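Beta-porphyranase (Bacteroides plebeius, PDB 4AWD) hydrolyses the sulfated red-seaweed polysaccharide porphyran at the linkages between beta-D-galactopyranose and alpha-L-galactopyranose-6-sulfate, releasing mostly disaccharides. Local coordinates at residues A[175-180]-A[253-258]; A[205-210]-A[221-226]; A[229-234]-A[261-266]. All blocks are in the same frame, centred on the assembly; numbering follows the deposited sequence.

Interaction 1 of 3, residues A[175-180]-A[253-258]; sequences QELDII and VKFYYD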
loop_
_atom_site.group_PDB
_atom_site.type_symbol
_atom_site.label_atom_id
_atom_site.label_comp_id
_atom_site.label_asym_id
_atom_site.label_seq_id
_atom_site.Cartn_x
_atom_site.Cartn_y
_atom_site.Cartn_z
ATOM N N GLN A 175 7.332 -10.116 3.825
ATOM C CA GLN A 175 7.710 -8.709 3.798
ATOM C C GLN A 175 6.570 -7.849 3.268
ATOM O O GLN A 175 5.650 -8.342 2.618
ATOM C CB GLN A 175 8.988 -8.479 2.982
ATOM C CG GLN A 175 10.217 -9.226 3.489
ATOM C CD GLN A 175 10.255 -10.684 3.021
ATOM O OE1 GLN A 175 10.033 -10.982 1.851
ATOM N NE2 GLN A 175 10.533 -11.593 3.948
ATOM N N GLU A 176 6.664 -6.558 3.542
ATOM C CA GLU A 176 5.599 -5.630 3.281
ATOM C C GLU A 176 6.215 -4.250 3.129
ATOM O O GLU A 176 6.953 -3.795 4.009
ATOM C CB GLU A 176 4.604 -5.636 4.452
ATOM C CG GLU A 176 3.355 -4.803 4.235
ATOM C CD GLU A 176 2.319 -5.037 5.316
ATOM O OE1 GLU A 176 2.526 -5.916 6.186
ATOM O OE2 GLU A 176 1.294 -4.334 5.315
ATOM N N LEU A 177 5.906 -3.602 2.014
ATOM C CA LEU A 177 6.489 -2.317 1.673
ATOM C C LEU A 177 5.371 -1.302 1.490
ATOM O O LEU A 177 4.604 -1.359 0.524
ATOM C CB LEU A 177 7.375 -2.446 0.415
ATOM C CG LEU A 177 7.899 -1.235 -0.388
ATOM C CD1 LEU A 177 8.639 -0.247 0.484
ATOM C CD2 LEU A 177 8.819 -1.701 -1.521
ATOM N N ASP A 178 5.262 -0.407 2.458
ATOM C CA ASP A 178 4.222 0.624 2.468
ATOM C C ASP A 178 4.775 1.881 1.844
ATOM O O ASP A 178 5.675 2.512 2.406
ATOM C CB ASP A 178 3.766 0.915 3.908
ATOM C CG ASP A 178 2.939 -0.218 4.494
ATOM O OD1 ASP A 178 1.935 -0.573 3.859
ATOM O OD2 ASP A 178 3.289 -0.746 5.577
ATOM N N ILE A 179 4.262 2.226 0.668
ATOM C CA ILE A 179 4.743 3.400 -0.045
ATOM C C ILE A 179 4.030 4.642 0.489
ATOM O O ILE A 179 4.664 5.661 0.740
ATOM C CB ILE A 179 4.630 3.239 -1.585
ATOM C CG1 ILE A 179 5.590 2.133 -2.048
ATOM C CG2 ILE A 179 4.965 4.559 -2.286
ATOM C CD1 ILE A 179 5.388 1.614 -3.456
ATOM N N ILE A 180 2.718 4.550 0.684
ATOM C CA ILE A 180 1.996 5.596 1.410
ATOM C C ILE A 180 0.825 5.043 2.197
ATOM O O ILE A 180 0.074 4.198 1.697
ATOM C CB ILE A 180 1.528 6.777 0.479
ATOM C CG1 ILE A 180 0.893 7.917 1.293
ATOM C CG2 ILE A 180 0.580 6.277 -0.661
ATOM C CD1 ILE A 180 1.859 8.614 2.280
ATOM N N VAL A 253 15.304 0.771 0.322
ATOM C CA VAL A 253 14.129 1.309 -0.345
ATOM C C VAL A 253 14.136 2.816 -0.127
ATOM O O VAL A 253 14.469 3.277 0.959
ATOM C CB VAL A 253 12.828 0.692 0.203
ATOM C CG1 VAL A 253 11.686 1.067 -0.693
ATOM C CG2 VAL A 253 12.925 -0.840 0.264
ATOM N N LYS A 254 13.811 3.580 -1.170
ATOM C CA LYS A 254 13.899 5.049 -1.128
ATOM C C LYS A 254 12.586 5.694 -1.573
ATOM O O LYS A 254 12.048 5.354 -2.627
ATOM C CB LYS A 254 15.049 5.548 -2.012
ATOM C CG LYS A 254 16.410 4.942 -1.670
ATOM C CD LYS A 254 17.593 5.607 -2.418
ATOM C CE LYS A 254 18.931 5.082 -1.877
ATOM N NZ LYS A 254 20.159 5.603 -2.606
ATOM N N PHE A 255 12.092 6.654 -0.798
ATOM C CA PHE A 255 10.742 7.179 -1.022
ATOM C C PHE A 255 10.672 8.578 -1.624
ATOM O O PHE A 255 11.477 9.456 -1.299
ATOM C CB PHE A 255 9.912 7.074 0.259
ATOM C CG PHE A 255 9.816 5.677 0.779
ATOM C CD1 PHE A 255 8.860 4.811 0.278
ATOM C CD2 PHE A 255 10.723 5.213 1.738
ATOM C CE1 PHE A 255 8.782 3.491 0.732
ATOM C CE2 PHE A 255 10.649 3.901 2.205
ATOM C CZ PHE A 255 9.670 3.034 1.703
ATOM N N TYR A 256 9.699 8.769 -2.512
ATOM C CA TYR A 256 9.554 10.015 -3.262
ATOM C C TYR A 256 8.148 10.582 -3.140
ATOM O O TYR A 256 7.157 9.870 -3.286
ATOM C CB TYR A 256 9.930 9.811 -4.730
ATOM C CG TYR A 256 11.389 9.452 -4.917
ATOM C CD1 TYR A 256 11.860 8.162 -4.623
ATOM C CD2 TYR A 256 12.309 10.406 -5.373
ATOM C CE1 TYR A 256 13.194 7.835 -4.773
ATOM C CE2 TYR A 256 13.660 10.083 -5.528
ATOM C CZ TYR A 256 14.090 8.795 -5.229
ATOM O OH TYR A 256 15.418 8.471 -5.379
ATOM N N TYR A 257 8.087 11.867 -2.840
ATOM C CA TYR A 257 6.841 12.585 -2.807
ATOM C C TYR A 257 6.920 13.631 -3.891
ATOM O O TYR A 257 7.873 14.385 -3.920
ATOM C CB TYR A 257 6.656 13.259 -1.445
ATOM C CG TYR A 257 5.420 14.115 -1.349
ATOM C CD1 TYR A 257 4.151 13.550 -1.514
ATOM C CD2 TYR A 257 5.510 15.481 -1.095
ATOM C CE1 TYR A 257 3.018 14.310 -1.422
ATOM C CE2 TYR A 257 4.364 16.266 -1.006
ATOM C CZ TYR A 257 3.121 15.673 -1.161
ATOM O OH TYR A 257 1.967 16.424 -1.062
ATOM N N ASP A 258 5.930 13.671 -4.776
ATOM C CA ASP A 258 5.923 14.592 -5.920
ATOM C C ASP A 258 7.278 14.657 -6.684
ATOM O O ASP A 258 7.719 15.715 -7.133
ATOM C CB ASP A 258 5.403 15.976 -5.495
ATOM C CG ASP A 258 3.883 16.005 -5.272
ATOM O OD1 ASP A 258 3.170 15.067 -5.718
ATOM O OD2 ASP A 258 3.392 16.984 -4.662
#
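The Phe255 ring meets Leu177 at its edge: methyl CD1 of Leu177 lies near the ring plane, 3.6 Å from CZ of Phe255. Asp178 O and Ile179 CA come to the same ring obliquely, the carbonyl oxygen of Asp178 standing 3.7 Å from CE1 of Phe255. Ser205, on the strand next to 175-178, also touches this ring. With CG anti to the carbonyl carbon (chi1 -57°), the phenyl reaches out from its own strand to the backbone at 178 and 179. The Leu177 chain runs past it in the opposite direction, and its CD1 is shared with Val253, whose CG1 comes within 3.5 Å. Ile179 adds a looser apolar contact, its CG1 4.4 Å from CE1 of Phe255.

No hydrogen bond joins the two segments. Their strands run roughly parallel, 24° apart, with axes 9.9 Å apart at closest approach, a spacing spanned by side chains and suited to two layers packed face to face. Strand 175-178 bonds through its backbone to Leu153 and Asn155 on one flank and to Asn206 and His208 on the other, while Phe255 bonds to Met262 and Tyr263. The side chains of Glu176 and Asp178 lead to the opposite face of their strand, where Trp210 NE1 bonds to Glu176 OE1. Ile179 and Ile180 both face Phe151 in a classic beta bulge. Glu176 is probably the nucleophile and Glu181 the proton donor; the apolar packing lies behind the bulged Glu-x-Asp-x-x-Glu motif of the GH16 beta-sandwich.

Interaction 2 of 3, residues A[205-210]-A[221-226]; sequences SNTHYW and NTAKRS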
loop_
_atom_site.group_PDB
_atom_site.type_symbol
_atom_site.label_atom_id
_atom_site.label_comp_id
_atom_site.label_asym_id
_atom_site.label_seq_id
_atom_site.Cartn_x
_atom_site.Cartn_y
_atom_site.Cartn_z
ATOM N N SER A 205 5.645 6.185 5.172
ATOM C CA SER A 205 6.051 5.012 4.406
ATOM C C SER A 205 6.616 4.076 5.432
ATOM O O SER A 205 6.805 4.489 6.580
ATOM C CB SER A 205 7.121 5.375 3.385
ATOM O OG SER A 205 6.643 6.382 2.519
ATOM N N ASN A 206 6.875 2.825 5.053
ATOM C CA ASN A 206 7.342 1.868 6.028
ATOM C C ASN A 206 7.772 0.553 5.401
ATOM O O ASN A 206 7.437 0.264 4.249
ATOM C CB ASN A 206 6.227 1.616 7.055
ATOM C CG ASN A 206 6.751 1.384 8.467
ATOM O OD1 ASN A 206 7.957 1.220 8.692
ATOM N ND2 ASN A 206 5.828 1.349 9.431
ATOM N N THR A 207 8.515 -0.236 6.175
ATOM C CA THR A 207 8.889 -1.581 5.791
ATOM C C THR A 207 8.618 -2.513 6.957
ATOM O O THR A 207 8.804 -2.139 8.122
ATOM C CB THR A 207 10.384 -1.690 5.494
ATOM O OG1 THR A 207 11.127 -1.493 6.711
ATOM C CG2 THR A 207 10.827 -0.671 4.420
ATOM N N HIS A 208 8.201 -3.737 6.643
ATOM C CA HIS A 208 8.001 -4.752 7.662
ATOM C C HIS A 208 8.667 -6.043 7.227
ATOM O O HIS A 208 8.425 -6.522 6.116
ATOM C CB HIS A 208 6.507 -5.003 7.889
ATOM C CG HIS A 208 5.709 -3.758 8.132
ATOM N ND1 HIS A 208 5.387 -3.315 9.397
ATOM C CD2 HIS A 208 5.161 -2.869 7.272
ATOM C CE1 HIS A 208 4.689 -2.198 9.307
ATOM N NE2 HIS A 208 4.535 -1.908 8.028
ATOM N N TYR A 209 9.514 -6.597 8.092
ATOM C CA TYR A 209 9.898 -7.986 7.965
ATOM C C TYR A 209 9.099 -8.747 9.013
ATOM O O TYR A 209 9.339 -8.585 10.214
ATOM C CB TYR A 209 11.409 -8.169 8.183
ATOM C CG TYR A 209 11.896 -9.579 7.887
ATOM C CD1 TYR A 209 11.887 -10.551 8.869
ATOM C CD2 TYR A 209 12.343 -9.935 6.622
ATOM C CE1 TYR A 209 12.334 -11.845 8.615
ATOM C CE2 TYR A 209 12.777 -11.235 6.353
ATOM C CZ TYR A 209 12.776 -12.178 7.364
ATOM O OH TYR A 209 13.200 -13.469 7.136
ATOM N N TRP A 210 8.139 -9.556 8.574
ATOM C CA TRP A 210 7.292 -10.293 9.509
ATOM C C TRP A 210 7.958 -11.597 9.897
ATOM O O TRP A 210 8.365 -12.365 9.026
ATOM C CB TRP A 210 5.909 -10.575 8.904
ATOM C CG TRP A 210 5.100 -9.353 8.736
ATOM C CD1 TRP A 210 4.968 -8.610 7.599
ATOM C CD2 TRP A 210 4.315 -8.697 9.740
ATOM N NE1 TRP A 210 4.146 -7.530 7.829
ATOM C CE2 TRP A 210 3.732 -7.557 9.136
ATOM C CE3 TRP A 210 4.035 -8.969 11.085
ATOM C CZ2 TRP A 210 2.876 -6.688 9.832
ATOM C CZ3 TRP A 210 3.187 -8.102 11.778
ATOM C CH2 TRP A 210 2.620 -6.969 11.142
ATOM N N ASN A 221 8.683 -6.510 12.439
ATOM C CA ASN A 221 10.036 -5.950 12.562
ATOM C C ASN A 221 10.322 -4.788 11.611
ATOM O O ASN A 221 10.379 -4.937 10.384
ATOM C CB ASN A 221 11.102 -7.040 12.492
ATOM C CG ASN A 221 10.784 -8.195 13.415
ATOM O OD1 ASN A 221 10.125 -9.178 13.009
ATOM N ND2 ASN A 221 11.191 -8.067 14.677
ATOM N N THR A 222 10.532 -3.638 12.235
ATOM C CA THR A 222 10.540 -2.346 11.589
ATOM C C THR A 222 11.959 -1.750 11.630
ATOM O O THR A 222 12.808 -2.213 12.391
ATOM C CB THR A 222 9.422 -1.486 12.266
ATOM O OG1 THR A 222 8.194 -1.659 11.532
ATOM C CG2 THR A 222 9.761 -0.011 12.378
ATOM N N ALA A 223 12.229 -0.772 10.772
ATOM C CA ALA A 223 13.515 -0.078 10.763
ATOM C C ALA A 223 13.342 1.445 10.727
ATOM O O ALA A 223 12.380 1.972 10.150
ATOM C CB ALA A 223 14.356 -0.544 9.610
ATOM N N LYS A 224 14.274 2.141 11.365
ATOM C CA LYS A 224 14.267 3.584 11.415
ATOM C C LYS A 224 14.595 4.174 10.037
ATOM O O LYS A 224 15.243 3.530 9.184
ATOM C CB LYS A 224 15.264 4.089 12.479
ATOM N N ARG A 225 14.130 5.396 9.817
ATOM C CA ARG A 225 14.396 6.101 8.577
ATOM C C ARG A 225 15.818 6.640 8.624
ATOM O O ARG A 225 16.300 7.050 9.676
ATOM C CB ARG A 225 13.374 7.219 8.374
ATOM C CG ARG A 225 11.945 6.703 8.201
ATOM C CD ARG A 225 10.914 7.825 8.182
ATOM N NE ARG A 225 9.532 7.313 8.194
ATOM C CZ ARG A 225 8.445 8.078 8.312
ATOM N NH1 ARG A 225 8.565 9.400 8.427
ATOM N NH2 ARG A 225 7.237 7.531 8.325
ATOM N N SER A 226 16.500 6.604 7.480
ATOM C CA SER A 226 17.840 7.155 7.386
ATOM C C SER A 226 17.966 8.116 6.208
ATOM O O SER A 226 17.142 8.092 5.276
ATOM C CB SER A 226 18.891 6.042 7.315
ATOM O OG SER A 226 18.705 5.200 6.196
HETATM O O HOH W 1 8.903 4.681 8.794
HETATM O O HOH W 2 10.648 0.344 8.539
HETATM O O HOH W 3 12.032 -3.713 8.303
#
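A chi1 of -51° sets the imidazole of His208 beside its own backbone N and alongside Thr222, the two side chains pointing the same way and ND1 of His208 lying 3.9 Å from OG1 of Thr222. Arg225, extended from CG to NE, brings its guanidinium toward the backbone of Ser205 at the far end of the contact. The two segments belong to an antiparallel beta-hairpin that soon splays apart; its bridge, at the end away from Arg225, is the hydrogen-bonded pair Tyr209 and Asn221. Tyr209 N donates to Asn221 O over 3.0 Å, almost straight at 172° and in the carbonyl plane. The return bond, from Asn221 N to Tyr209 O, is more bent, and its donor stands above the plane of the acceptor carbonyl.

Beyond the bridge, direct bonding gives way to a weak bond from Thr222 OG1 to Thr207 O and then to water. Water 2 accepts from Ala223 N, bonds to Asn206 OD1 and bonds to Thr207 OG1 at 2.6 Å, bridging the two chains where they diverge. The same Asn206 OD1 also accepts from Thr207 N. Thr207 OG1 is further tied through water 3 to Asn221 O.

The imidazole finds its main polar partner just before 221-226, since Asp220 OD1 bonds to His208 ND1; NE2 of His208 makes a weak bond to Asp178, reaching back to the strand that carries the probable nucleophile. At the Arg225 end, NH2 lies 3.5 Å from Ser205 O, approaching obliquely. Water 1 joins the same two residues, donating to Ser205 O and accepting from Arg225 NE at 2.8 Å.

Interaction 3 of 3, residues A[229-234]-A[261-266]; sequences VSYMTD and YMYTIK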
loop_
_atom_site.group_PDB
_atom_site.type_symbol
_atom_site.label_atom_id
_atom_site.label_comp_id
_atom_site.label_asym_id
_atom_site.label_seq_id
_atom_site.Cartn_x
_atom_site.Cartn_y
_atom_site.Cartn_z
ATOM N N VAL A 229 15.537 13.716 4.165
ATOM C CA VAL A 229 15.393 15.055 3.654
ATOM C C VAL A 229 14.135 15.659 4.271
ATOM O O VAL A 229 14.207 16.728 4.895
ATOM C CB VAL A 229 15.413 15.089 2.091
ATOM C CG1 VAL A 229 14.886 16.435 1.527
ATOM C CG2 VAL A 229 16.824 14.844 1.607
ATOM N N SER A 230 13.003 14.962 4.133
ATOM C CA SER A 230 11.735 15.447 4.663
ATOM C C SER A 230 10.684 14.350 4.895
ATOM O O SER A 230 10.673 13.332 4.212
ATOM C CB SER A 230 11.168 16.531 3.740
ATOM O OG SER A 230 9.972 17.063 4.268
ATOM N N TYR A 231 9.822 14.578 5.885
ATOM C CA TYR A 231 8.591 13.809 6.088
ATOM C C TYR A 231 7.377 14.645 5.654
ATOM O O TYR A 231 6.239 14.166 5.703
ATOM C CB TYR A 231 8.398 13.473 7.573
ATOM C CG TYR A 231 9.544 12.757 8.256
ATOM C CD1 TYR A 231 10.419 11.938 7.537
ATOM C CD2 TYR A 231 9.734 12.875 9.640
ATOM C CE1 TYR A 231 11.469 11.268 8.177
ATOM C CE2 TYR A 231 10.776 12.210 10.291
ATOM C CZ TYR A 231 11.638 11.403 9.552
ATOM O OH TYR A 231 12.672 10.739 10.172
ATOM N N MET A 232 7.622 15.887 5.239
ATOM C CA MET A 232 6.551 16.885 5.100
ATOM C C MET A 232 5.770 16.753 3.803
ATOM O O MET A 232 6.334 16.691 2.711
ATOM C CB MET A 232 7.102 18.316 5.225
ATOM C CG MET A 232 7.834 18.619 6.545
ATOM S SD MET A 232 6.748 18.615 7.991
ATOM C CE MET A 232 5.968 20.240 7.851
ATOM N N THR A 233 4.457 16.765 3.931
ATOM C CA THR A 233 3.590 16.465 2.816
ATOM C C THR A 233 2.363 17.382 2.828
ATOM O O THR A 233 2.117 18.073 3.805
ATOM C CB THR A 233 3.320 14.931 2.832
ATOM O OG1 THR A 233 4.036 14.313 1.744
ATOM C CG2 THR A 233 1.865 14.574 2.818
ATOM N N ASP A 234 1.628 17.445 1.727
ATOM C CA ASP A 234 0.440 18.290 1.661
ATOM C C ASP A 234 -0.785 17.496 2.107
ATOM O O ASP A 234 -0.771 16.270 2.029
ATOM C CB ASP A 234 0.246 18.805 0.237
ATOM C CG ASP A 234 1.446 19.559 -0.270
ATOM O OD1 ASP A 234 1.704 20.679 0.226
ATOM O OD2 ASP A 234 2.131 19.034 -1.166
ATOM N N TYR A 261 13.093 13.166 -3.615
ATOM C CA TYR A 261 13.558 12.236 -2.585
ATOM C C TYR A 261 13.154 12.699 -1.182
ATOM O O TYR A 261 13.367 13.855 -0.822
ATOM C CB TYR A 261 15.063 12.058 -2.675
ATOM C CG TYR A 261 15.677 11.269 -1.529
ATOM C CD1 TYR A 261 16.026 11.904 -0.341
ATOM C CD2 TYR A 261 15.936 9.899 -1.646
ATOM C CE1 TYR A 261 16.608 11.209 0.695
ATOM C CE2 TYR A 261 16.510 9.195 -0.611
ATOM C CZ TYR A 261 16.848 9.859 0.559
ATOM O OH TYR A 261 17.414 9.190 1.609
ATOM N N MET A 262 12.584 11.789 -0.398
ATOM C CA MET A 262 12.173 12.098 0.970
ATOM C C MET A 262 13.093 11.489 2.034
ATOM O O MET A 262 13.599 12.211 2.885
ATOM C CB MET A 262 10.717 11.706 1.200
ATOM C CG MET A 262 9.767 12.417 0.245
ATOM S SD MET A 262 9.594 14.165 0.658
ATOM C CE MET A 262 8.368 14.084 1.973
ATOM N N TYR A 263 13.321 10.178 1.963
ATOM C CA TYR A 263 14.213 9.470 2.874
ATOM C C TYR A 263 14.347 8.005 2.458
ATOM O O TYR A 263 13.644 7.523 1.567
ATOM C CB TYR A 263 13.733 9.565 4.340
ATOM C CG TYR A 263 12.306 9.103 4.529
ATOM C CD1 TYR A 263 12.005 7.743 4.649
ATOM C CD2 TYR A 263 11.250 10.022 4.574
ATOM C CE1 TYR A 263 10.690 7.303 4.811
ATOM C CE2 TYR A 263 9.937 9.591 4.735
ATOM C CZ TYR A 263 9.669 8.225 4.849
ATOM O OH TYR A 263 8.381 7.788 5.001
ATOM N N THR A 264 15.255 7.309 3.134
ATOM C CA THR A 264 15.540 5.903 2.906
ATOM C C THR A 264 15.099 5.065 4.098
ATOM O O THR A 264 15.130 5.527 5.251
ATOM C CB THR A 264 17.048 5.715 2.727
ATOM O OG1 THR A 264 17.489 6.489 1.604
ATOM C CG2 THR A 264 17.402 4.267 2.488
ATOM N N ILE A 265 14.684 3.831 3.828
ATOM C CA ILE A 265 14.608 2.853 4.891
ATOM C C ILE A 265 15.420 1.631 4.510
ATOM O O ILE A 265 15.195 1.036 3.455
ATOM C CB ILE A 265 13.153 2.451 5.252
ATOM C CG1 ILE A 265 12.333 3.678 5.678
ATOM C CG2 ILE A 265 13.157 1.387 6.344
ATOM C CD1 ILE A 265 10.873 3.381 5.997
ATOM N N LYS A 266 16.375 1.270 5.362
ATOM C CA LYS A 266 17.038 -0.018 5.252
ATOM C C LYS A 266 16.236 -0.996 6.102
ATOM O O LYS A 266 16.241 -0.877 7.326
ATOM C CB LYS A 266 18.486 0.061 5.752
ATOM C CG LYS A 266 19.303 1.271 5.247
ATOM C CD LYS A 266 19.760 1.147 3.802
ATOM C CE LYS A 266 21.155 0.529 3.691
ATOM N NZ LYS A 266 21.471 0.106 2.269
#
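Met262 O is gripped by two consecutive backbone amides: Val229 N donates to it over 2.8 Å and Ser230 N over 3.1 Å, both bonds fairly straight. The irregular chain 229-234 is thereby fastened to strand 261-265 at one point, where it bends through an ST turn in which Ser230 OG accepts from Met232 N. The extended chi1 of Ser230 (-177°) turns the hydroxyl back to that amide.

The side chain of Met262, bent at chi2 and chi3, curls into this turn, and its CE rests 3.4 Å from Met232 O. Beside it, Tyr231 and Tyr263 form an offset edge-to-face pair, the edge of Tyr231 directed at the face of Tyr263 with the planes at 88° and the centroids 5.4 Å apart. Arg225 makes a cation-pi contact with Tyr231, and Tyr263 OH bonds to Met203 O, so the aromatic pair joins this loop to neighbouring parts of the GH16 sandwich. Ser230 O lies between the Met262 side chain and the Tyr263 ring, in the plane of that ring at its edge. Nearer the surface, Val229 sets its methyl CG2 against the edge of Tyr261, 3.6 Å from CD1 of that ring.

Overall arrangement
The three contacts lie close together. The centres of interactions 1 and 2 are about 10 Å apart, those of interactions 1 and 3 about 9 Å, and those of interactions 2 and 3 about 13 Å. Interaction 2 is nested in the chain between the segments of interaction 1, whereas interactions 1 and 3 alternate and 2 precedes 3. Strands 168-182 and 204-213 are neighbours, linking 1 with 2; strands 252-257 and 260-265 are neighbours, linking 1 with 3; and strand 225-226 pairs with 260-265, linking 2 with 3. The chain thus passes from the strand that carries the probable nucleophile through the hairpin and surface loop to the strands packed behind it.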